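Local coordinates for protein superoxide dismutase [Fe] (Sulfolobus acidocaldarius, PDB 1B06) that destroys superoxide radicals by converting them to hydrogen peroxide and molecular oxygen, using one iron ion per subunit, at residues Pro12-Pro15 against Tyr16-Ala20; Tyr65-Gln68 against Gly69-Gly73. All coordinates share one frame; numbering follows the deposited sequence.

How the interactions relate
Both interactions are local and lie in series along the chain: neither encloses or crosses the other. Interaction 1, residues 12-20, comes first, in the loop that leads to helix 27-57, and its side chains tie that loop to the iron-bearing part of the alpha-hairpin domain. The chain then runs along helix 27-57, which carries the iron ligand H33, and turns back. Interaction 2, residues 65-73, opens the returning helix 67-89, which later supplies H84. The centres of interactions 1 and 2 are about 33 Å apart. Interaction 1 meets no other chain of the assembly, whereas interaction 2 faces three other subunits of the tetramer.

Interaction 1: residues Pro12-Pro15 against Tyr16-Ala20; sequences PQLP and YKVDA
The hydrogen bond from A20 N to K17 O, 3.0 Å long, closes a type I beta turn, K17 to A20, within the loop that precedes helix 27-57, and just before this turn L14 and P15 pack against Y16. The loop lies on the surface of the alpha-hairpin domain of the iron/manganese superoxide dismutase fold. At the centre of the contact is a CH-pi interaction between neighbours in sequence: P15 CD sits over one face of the Y16 ring, 4.2 Å from the centroid and only 14° off the ring normal. The two rings lie side by side and point the same way, with P15 CB at 3.8 Å from Y16 CD2. A chi1 of 32° turns the tyrosine back over the proline; it places CG between the backbone N and the carbonyl carbon, well short of the staggered value. The hydroxyl is then held by the backbone oxygen of W88 near the end of helix 67-89, while L21, M91 and P93 touch the same side chain. With a valine in place of Y16, P15 would lose its aromatic partner and W88 O would probably be left without its hydroxyl mate. L14 approaches the same ring obliquely, its CG 4.1 Å from Y16 CE1. The leucine side chain also touches I30 and Y34 of helix 27-57 and W88 of helix 67-89, and it stands about 8 Å from the side chains of the iron ligands H33 and H84. The contact thus joins the loop to both helices of the hairpin close to the metal site without supplying a ligand. L14 CD2 lies against the backbone as well, 3.4 Å from Y16 O. The same methyl meets V18 CG1 at 3.8 Å, the two side chains crossing at about a right angle.

Interaction 2: residues Tyr65-Gln68 against Gly69-Gly73; sequences YDLQ and GILRG
D66 O, at the start of helix 67-89, receives G69 N at 2.7 Å and, more weakly, I70 N. The bond to G69 is bent, with an angle of 135° at the hydrogen, and its donor is tilted out of the carbonyl plane, so the helix opens with an i+3 to i bond, of the 3-10 kind, before the i+4 to i pattern takes over. The next carbonyl sets that regular pattern: L71 N donates to L67 O over 2.9 Å in an almost straight bond of 175°, the nitrogen nearly in line with the C=O, while I70 N adds a weak bond to the same oxygen. R72 N then bonds to Q68 O at 3.0 Å. Two apolar contacts accompany this ladder. L67 CG lies 4.0 Å from L71 CD1, one turn further on, the two leucines crossing obliquely. Before the helix, Y65 CB meets I70 CD1 at 4.1 Å; with CD1 anti to CA (chi2 167°) the isoleucine chain is extended and its terminal methyl reaches the tyrosine CB. D66 occupies the N-cap position, yet its carboxylate makes no capping bond and OD1 instead forms a salt bridge with R51 of the third subunit. The other polar ends also turn to neighbouring subunits: Y65 OH bonds to E125, and Q68 NE2 to S129 and T151, all of the second subunit, whereas R72 NH2 forms a salt bridge with E153 of the fourth. The turn is therefore part of the tetramer interface, away from the iron. Within its own chain Y65 packs on R51 and L55 and L67 on L55, so that the start of helix 67-89 rests against helix 27-57, its partner in the alpha-hairpin, while L71 lies against I149 in strand 147-153 of the second subunit.

Interaction 1: residues Pro12-Pro15 against Tyr16-Ala20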
ATOM      1  N   PRO A  12       9.453 -26.423   1.949  1.00 21.48           N
ATOM      2  CA  PRO A  12       9.280 -27.456   0.925  1.00 24.18           C
ATOM      3  C   PRO A  12      10.559 -27.779   0.153  1.00 26.47           C
ATOM      4  O   PRO A  12      11.543 -27.045   0.224  1.00 24.03           O
ATOM      5  CB  PRO A  12       8.194 -26.877   0.020  1.00 22.12           C
ATOM      6  CG  PRO A  12       8.382 -25.401   0.129  1.00 23.85           C
ATOM      7  CD  PRO A  12       8.864 -25.134   1.539  1.00 19.06           C
ATOM      8  N   GLN A  13      10.531 -28.885  -0.584  1.00 30.41           N
ATOM      9  CA  GLN A  13      11.674 -29.311  -1.380  1.00 34.87           C
ATOM     10  C   GLN A  13      11.525 -28.791  -2.803  1.00 30.01           C
ATOM     11  O   GLN A  13      10.410 -28.660  -3.302  1.00 33.64           O
ATOM     12  CB  GLN A  13      11.759 -30.840  -1.413  1.00 45.12           C
ATOM     13  CG  GLN A  13      12.062 -31.480  -0.071  1.00 66.27           C
ATOM     14  CD  GLN A  13      13.401 -32.192  -0.051  1.00 76.22           C
ATOM     15  OE1 GLN A  13      14.143 -32.169  -1.035  1.00 83.27           O
ATOM     16  NE2 GLN A  13      13.718 -32.827   1.073  1.00 83.02           N
ATOM     17  N   LEU A  14      12.646 -28.487  -3.448  1.00 24.12           N
ATOM     18  CA  LEU A  14      12.625 -28.013  -4.827  1.00 23.32           C
ATOM     19  C   LEU A  14      12.247 -29.219  -5.683  1.00 23.04           C
ATOM     20  O   LEU A  14      12.756 -30.316  -5.472  1.00 27.22           O
ATOM     21  CB  LEU A  14      14.011 -27.491  -5.227  1.00 22.86           C
ATOM     22  CG  LEU A  14      14.088 -26.376  -6.272  1.00 18.67           C
ATOM     23  CD1 LEU A  14      13.384 -25.133  -5.760  1.00 24.81           C
ATOM     24  CD2 LEU A  14      15.534 -26.069  -6.574  1.00 23.52           C
ATOM     25  N   PRO A  15      11.340 -29.038  -6.653  1.00 21.33           N
ATOM     26  CA  PRO A  15      10.918 -30.148  -7.518  1.00 22.84           C
ATOM     27  C   PRO A  15      11.951 -30.636  -8.538  1.00 21.83           C
ATOM     28  O   PRO A  15      11.705 -31.603  -9.258  1.00 27.12           O
ATOM     29  CB  PRO A  15       9.653 -29.619  -8.206  1.00 22.36           C
ATOM     30  CG  PRO A  15       9.358 -28.287  -7.556  1.00 22.59           C
ATOM     31  CD  PRO A  15      10.641 -27.791  -6.989  1.00 19.10           C
ATOM     32  N   TYR A  16      13.103 -29.978  -8.597  1.00 21.43           N
ATOM     33  CA  TYR A  16      14.151 -30.353  -9.543  1.00 20.26           C
ATOM     34  C   TYR A  16      15.483 -29.826  -9.035  1.00 23.02           C
ATOM     35  O   TYR A  16      15.546 -29.225  -7.961  1.00 21.91           O
ATOM     36  CB  TYR A  16      13.852 -29.752 -10.919  1.00 18.15           C
ATOM     37  CG  TYR A  16      13.138 -28.424 -10.832  1.00 15.47           C
ATOM     38  CD1 TYR A  16      13.803 -27.285 -10.385  1.00 15.21           C
ATOM     39  CD2 TYR A  16      11.783 -28.321 -11.134  1.00 12.20           C
ATOM     40  CE1 TYR A  16      13.138 -26.079 -10.233  1.00 18.28           C
ATOM     41  CE2 TYR A  16      11.104 -27.118 -10.987  1.00 15.84           C
ATOM     42  CZ  TYR A  16      11.785 -26.003 -10.534  1.00 18.19           C
ATOM     43  OH  TYR A  16      11.113 -24.817 -10.361  1.00 16.35           O
ATOM     44  N   LYS A  17      16.546 -30.051  -9.803  1.00 25.86           N
ATOM     45  CA  LYS A  17      17.873 -29.583  -9.421  1.00 26.16           C
ATOM     46  C   LYS A  17      17.949 -28.085  -9.669  1.00 24.51           C
ATOM     47  O   LYS A  17      17.254 -27.567 -10.539  1.00 26.68           O
ATOM     48  CB  LYS A  17      18.943 -30.311 -10.229  1.00 32.32           C
ATOM     49  CG  LYS A  17      19.014 -31.796  -9.935  1.00 40.52           C
ATOM     50  CD  LYS A  17      20.377 -32.365 -10.291  1.00 52.27           C
ATOM     51  CE  LYS A  17      20.341 -33.886 -10.377  1.00 60.45           C
ATOM     52  NZ  LYS A  17      21.707 -34.478 -10.470  1.00 65.70           N
ATOM     53  N   VAL A  18      18.793 -27.392  -8.910  1.00 25.13           N
ATOM     54  CA  VAL A  18      18.914 -25.940  -9.035  1.00 27.13           C
ATOM     55  C   VAL A  18      19.383 -25.444 -10.396  1.00 25.57           C
ATOM     56  O   VAL A  18      19.291 -24.252 -10.684  1.00 24.28           O
ATOM     57  CB  VAL A  18      19.858 -25.353  -7.961  1.00 25.08           C
ATOM     58  CG1 VAL A  18      19.307 -25.637  -6.577  1.00 27.54           C
ATOM     59  CG2 VAL A  18      21.248 -25.933  -8.112  1.00 29.22           C
ATOM     60  N   ASP A  19      19.886 -26.349 -11.230  1.00 24.85           N
ATOM     61  CA  ASP A  19      20.354 -25.958 -12.554  1.00 24.23           C
ATOM     62  C   ASP A  19      19.451 -26.507 -13.650  1.00 22.71           C
ATOM     63  O   ASP A  19      19.797 -26.449 -14.829  1.00 26.66           O
ATOM     64  CB  ASP A  19      21.790 -26.440 -12.775  1.00 27.24           C
ATOM     65  CG  ASP A  19      21.901 -27.954 -12.816  1.00 31.60           C
ATOM     66  OD1 ASP A  19      20.926 -28.642 -12.453  1.00 34.49           O
ATOM     67  OD2 ASP A  19      22.969 -28.460 -13.214  1.00 36.27           O
ATOM     68  N   ALA A  20      18.289 -27.026 -13.259  1.00 20.61           N
ATOM     69  CA  ALA A  20      17.339 -27.596 -14.210  1.00 17.73           C
ATOM     70  C   ALA A  20      16.619 -26.583 -15.109  1.00 22.37           C
ATOM     71  O   ALA A  20      16.050 -26.960 -16.138  1.00 16.68           O
ATOM     72  CB  ALA A  20      16.313 -28.438 -13.465  1.00 16.96           C
TER

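Interaction 2: residues Tyr65-Gln68 against Gly69-Gly73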
ATOM      1  N   TYR A  65       4.517  -5.792  22.976  1.00 18.85           N
ATOM      2  CA  TYR A  65       4.360  -6.107  21.564  1.00 18.43           C
ATOM      3  C   TYR A  65       3.563  -5.017  20.861  1.00 18.21           C
ATOM      4  O   TYR A  65       2.897  -4.216  21.506  1.00 18.54           O
ATOM      5  CB  TYR A  65       3.654  -7.453  21.388  1.00 14.86           C
ATOM      6  CG  TYR A  65       2.238  -7.489  21.917  1.00 19.06           C
ATOM      7  CD1 TYR A  65       1.172  -6.997  21.160  1.00 16.92           C
ATOM      8  CD2 TYR A  65       1.958  -8.024  23.169  1.00 16.59           C
ATOM      9  CE1 TYR A  65      -0.134  -7.041  21.638  1.00 16.84           C
ATOM     10  CE2 TYR A  65       0.657  -8.073  23.658  1.00 20.45           C
ATOM     11  CZ  TYR A  65      -0.383  -7.581  22.889  1.00 19.85           C
ATOM     12  OH  TYR A  65      -1.669  -7.636  23.367  1.00 23.01           O
ATOM     13  N   ASP A  66       3.655  -4.989  19.536  1.00 17.07           N
ATOM     14  CA  ASP A  66       2.923  -4.029  18.719  1.00 13.54           C
ATOM     15  C   ASP A  66       2.237  -4.871  17.649  1.00 15.87           C
ATOM     16  O   ASP A  66       2.816  -5.179  16.607  1.00 21.29           O
ATOM     17  CB  ASP A  66       3.886  -3.022  18.106  1.00 12.67           C
ATOM     18  CG  ASP A  66       4.635  -2.238  19.156  1.00 15.84           C
ATOM     19  OD1 ASP A  66       4.113  -1.195  19.602  1.00 17.25           O
ATOM     20  OD2 ASP A  66       5.744  -2.668  19.546  1.00 17.45           O
ATOM     21  N   LEU A  67       0.999  -5.257  17.945  1.00 14.06           N
ATOM     22  CA  LEU A  67       0.187  -6.110  17.086  1.00 13.79           C
ATOM     23  C   LEU A  67       0.298  -5.912  15.581  1.00 13.49           C
ATOM     24  O   LEU A  67       0.456  -6.884  14.843  1.00 16.15           O
ATOM     25  CB  LEU A  67      -1.284  -6.008  17.498  1.00 12.09           C
ATOM     26  CG  LEU A  67      -2.161  -7.208  17.127  1.00 14.29           C
ATOM     27  CD1 LEU A  67      -1.446  -8.513  17.475  1.00 13.08           C
ATOM     28  CD2 LEU A  67      -3.481  -7.105  17.858  1.00 13.43           C
ATOM     29  N   GLN A  68       0.203  -4.671  15.118  1.00 13.94           N
ATOM     30  CA  GLN A  68       0.292  -4.406  13.684  1.00 13.27           C
ATOM     31  C   GLN A  68       1.624  -4.888  13.118  1.00 12.38           C
ATOM     32  O   GLN A  68       1.704  -5.288  11.960  1.00 10.31           O
ATOM     33  CB  GLN A  68       0.122  -2.914  13.400  1.00 14.51           C
ATOM     34  CG  GLN A  68      -1.325  -2.498  13.194  1.00 11.62           C
ATOM     35  CD  GLN A  68      -1.966  -3.203  12.024  1.00  9.98           C
ATOM     36  OE1 GLN A  68      -1.574  -2.999  10.880  1.00  9.63           O
ATOM     37  NE2 GLN A  68      -2.963  -4.039  12.303  1.00  8.85           N
ATOM     38  N   GLY A  69       2.669  -4.841  13.937  1.00 13.11           N
ATOM     39  CA  GLY A  69       3.971  -5.295  13.486  1.00 12.56           C
ATOM     40  C   GLY A  69       3.964  -6.797  13.271  1.00 16.45           C
ATOM     41  O   GLY A  69       4.600  -7.311  12.348  1.00 15.03           O
ATOM     42  N   ILE A  70       3.229  -7.505  14.123  1.00 13.66           N
ATOM     43  CA  ILE A  70       3.136  -8.956  14.037  1.00 11.01           C
ATOM     44  C   ILE A  70       2.233  -9.388  12.880  1.00 16.43           C
ATOM     45  O   ILE A  70       2.603 -10.249  12.076  1.00 17.04           O
ATOM     46  CB  ILE A  70       2.585  -9.547  15.353  1.00 11.72           C
ATOM     47  CG1 ILE A  70       3.581  -9.296  16.487  1.00 14.14           C
ATOM     48  CG2 ILE A  70       2.312 -11.040  15.195  1.00  7.56           C
ATOM     49  CD1 ILE A  70       3.014  -9.546  17.877  1.00 12.93           C
ATOM     50  N   LEU A  71       1.051  -8.785  12.796  1.00 12.32           N
ATOM     51  CA  LEU A  71       0.093  -9.116  11.745  1.00 13.70           C
ATOM     52  C   LEU A  71       0.585  -8.785  10.339  1.00 10.89           C
ATOM     53  O   LEU A  71       0.466  -9.605   9.436  1.00 14.59           O
ATOM     54  CB  LEU A  71      -1.234  -8.403  12.000  1.00 14.09           C
ATOM     55  CG  LEU A  71      -2.035  -8.933  13.189  1.00 14.23           C
ATOM     56  CD1 LEU A  71      -3.291  -8.101  13.348  1.00  9.88           C
ATOM     57  CD2 LEU A  71      -2.376 -10.402  12.982  1.00 13.83           C
ATOM     58  N   ARG A  72       1.123  -7.587  10.143  1.00  7.94           N
ATOM     59  CA  ARG A  72       1.615  -7.224   8.821  1.00 12.55           C
ATOM     60  C   ARG A  72       2.868  -8.036   8.465  1.00 13.88           C
ATOM     61  O   ARG A  72       3.125  -8.327   7.293  1.00 14.05           O
ATOM     62  CB  ARG A  72       1.906  -5.723   8.750  1.00  8.02           C
ATOM     63  CG  ARG A  72       1.852  -5.184   7.327  1.00 11.96           C
ATOM     64  CD  ARG A  72       1.603  -3.682   7.255  1.00 10.98           C
ATOM     65  NE  ARG A  72       1.559  -3.220   5.867  1.00  7.39           N
ATOM     66  CZ  ARG A  72       2.612  -2.777   5.186  1.00 10.23           C
ATOM     67  NH1 ARG A  72       3.812  -2.728   5.752  1.00  7.43           N
ATOM     68  NH2 ARG A  72       2.465  -2.375   3.931  1.00  9.23           N
ATOM     69  N   GLY A  73       3.640  -8.408   9.480  1.00 13.63           N
ATOM     70  CA  GLY A  73       4.835  -9.196   9.237  1.00  9.35           C
ATOM     71  C   GLY A  73       4.433 -10.574   8.761  1.00 12.42           C
ATOM     72  O   GLY A  73       5.154 -11.225   8.010  1.00 12.30           O
TER